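Phosphoglycerate dehydrogenase (Lactobacillus plantarum, PDB 3EVT) probably catalyses the NAD-dependent oxidation of 3-phosphoglycerate to 3-phosphohydroxypyruvate, the first step of the phosphorylated route to serine. Local coordinates at residues S247-D252 and D269-T274. Residues are numbered along the deposited sequence; the frame is centred on the assembly and turned at random.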
# COMPACT_ATOMS: atom_id res chain seq x y z
N SER A 247 17.64 1.12 -13.18
CA SER A 247 18.22 0.42 -12.01
C SER A 247 17.83 -1.06 -11.91
O SER A 247 18.61 -1.87 -11.41
CB SER A 247 17.86 1.12 -10.70
OG SER A 247 16.48 1.46 -10.64
N MET A 248 16.64 -1.43 -12.40
CA MET A 248 16.05 -2.75 -12.10
C MET A 248 14.87 -2.93 -13.06
O MET A 248 14.30 -1.93 -13.53
CB MET A 248 15.49 -2.81 -10.65
CG MET A 248 16.49 -2.94 -9.53
SD MET A 248 17.38 -4.52 -9.28
CE MET A 248 15.96 -5.54 -9.48
N ALA A 249 14.49 -4.18 -13.31
CA ALA A 249 13.24 -4.47 -14.03
C ALA A 249 12.46 -5.61 -13.38
O ALA A 249 13.04 -6.47 -12.72
CB ALA A 249 13.51 -4.78 -15.44
N ALA A 250 11.15 -5.61 -13.54
CA ALA A 250 10.35 -6.76 -13.13
C ALA A 250 9.45 -7.06 -14.29
O ALA A 250 8.64 -6.23 -14.70
CB ALA A 250 9.53 -6.47 -11.87
N LEU A 251 9.61 -8.23 -14.87
CA LEU A 251 8.75 -8.53 -16.02
C LEU A 251 7.85 -9.69 -15.66
O LEU A 251 8.34 -10.76 -15.34
CB LEU A 251 9.60 -8.86 -17.26
CG LEU A 251 10.81 -7.99 -17.50
CD1 LEU A 251 11.70 -8.69 -18.59
CD2 LEU A 251 10.35 -6.52 -17.90
N ASP A 252 6.55 -9.47 -15.72
CA ASP A 252 5.61 -10.56 -15.50
C ASP A 252 5.15 -11.16 -16.82
O ASP A 252 4.40 -12.14 -16.81
CB ASP A 252 4.36 -10.07 -14.75
CG ASP A 252 3.47 -11.23 -14.30
OD1 ASP A 252 3.98 -12.18 -13.67
OD2 ASP A 252 2.26 -11.17 -14.54
N ASP A 269 20.76 -10.56 -11.91
CA ASP A 269 20.30 -10.23 -10.56
C ASP A 269 19.44 -8.96 -10.52
O ASP A 269 18.95 -8.59 -9.47
CB ASP A 269 21.49 -10.08 -9.61
CG ASP A 269 22.09 -11.43 -9.22
OD1 ASP A 269 21.46 -12.48 -9.51
OD2 ASP A 269 23.17 -11.45 -8.61
N ASP A 270 19.27 -8.30 -11.65
CA ASP A 270 18.60 -7.02 -11.69
C ASP A 270 17.31 -7.08 -12.51
O ASP A 270 16.75 -6.03 -12.88
CB ASP A 270 19.53 -5.91 -12.24
CG ASP A 270 19.99 -6.18 -13.67
OD1 ASP A 270 19.61 -7.22 -14.23
OD2 ASP A 270 20.75 -5.36 -14.22
N VAL A 271 16.86 -8.30 -12.81
CA VAL A 271 15.58 -8.47 -13.49
C VAL A 271 14.81 -9.54 -12.73
O VAL A 271 15.36 -10.61 -12.45
CB VAL A 271 15.73 -8.85 -14.99
CG1 VAL A 271 14.38 -9.00 -15.67
CG2 VAL A 271 16.55 -7.83 -15.70
N LEU A 272 13.57 -9.24 -12.34
CA LEU A 272 12.79 -10.22 -11.58
C LEU A 272 11.76 -10.78 -12.50
O LEU A 272 10.85 -10.08 -12.85
CB LEU A 272 12.04 -9.57 -10.40
CG LEU A 272 12.77 -8.58 -9.47
CD1 LEU A 272 11.88 -8.01 -8.31
CD2 LEU A 272 14.01 -9.20 -8.94
N ILE A 273 11.89 -12.05 -12.88
CA ILE A 273 10.98 -12.65 -13.82
C ILE A 273 9.88 -13.32 -13.01
O ILE A 273 10.17 -14.14 -12.12
CB ILE A 273 11.71 -13.77 -14.70
CG1 ILE A 273 12.97 -13.23 -15.34
CG2 ILE A 273 10.76 -14.32 -15.80
CD1 ILE A 273 12.69 -12.15 -16.41
N THR A 274 8.63 -12.99 -13.29
CA THR A 274 7.58 -13.78 -12.72
C THR A 274 6.81 -14.31 -13.90
O THR A 274 6.63 -13.61 -14.88
CB THR A 274 6.64 -12.97 -11.76
OG1 THR A 274 6.07 -11.85 -12.47
CG2 THR A 274 7.43 -12.46 -10.56
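Ala249, Ala250 and Leu251 pair in parallel register with Val271, Leu272 and Ile273, joining strand 248-251 to strand 271-273 at an angle of 11° between their directions. Four backbone hydrogen bonds carry the ladder. Ala249 uses both its polar atoms, its N donating to Asp270 O (3.0 Å) and its O accepting from Leu272 N (2.8 Å); Leu251 repeats the pattern, giving its N to Leu272 O and accepting Thr274 N at its O. CA-H...O contacts, such as that from Val271 CA to Ala249 O, run alongside.

Apolar packing differs on the two faces. On one, Val271 CG1 and Ile273 CD1 both approach Leu251 CD1, at 4.0 and 4.2 Å, and Leu237 and Leu241 of helix 234-242 lie over this layer. On the other, Ala250 CB meets Leu272 CB. The Met248 chain, bent at chi2 (-71°) and chi3 (-45°), brings SD against Asp270 CA (3.7 Å) and CE over the Asp270 carbonyl and up to Leu272 CD2 (4.2 Å). An alanine in place of Met248 would probably open a gap beside the Asp270 backbone and leave Leu272 CD2 without its methyl neighbour.

The polar contact comes at the C-terminal end, where Thr274 OG1 faces Asp252 OD1 as a hydrogen-bond donor, the side chains crossing at about a right angle, though the modelled 2.4 Å between OG1 and OD1 is too short to be taken at face value. OD1 of Asp252 also accepts the backbone N-H of Ile277 and OD2 that of Ser278, so both carboxylate oxygens are engaged and the chain just after strand 271-273 is held to the end of strand 248-251.

Strand 271-273 is the outermost of its sheet within the chain, and its far side meets the second subunit, whose Gln120 bonds Val271 O and Ile273 N. The pair thus forms the last two strands, in order 3-2-1-4-5-6-7, of the parallel Rossmann-type sheet characteristic of the NAD-binding domain of D-2-hydroxyacid dehydrogenases.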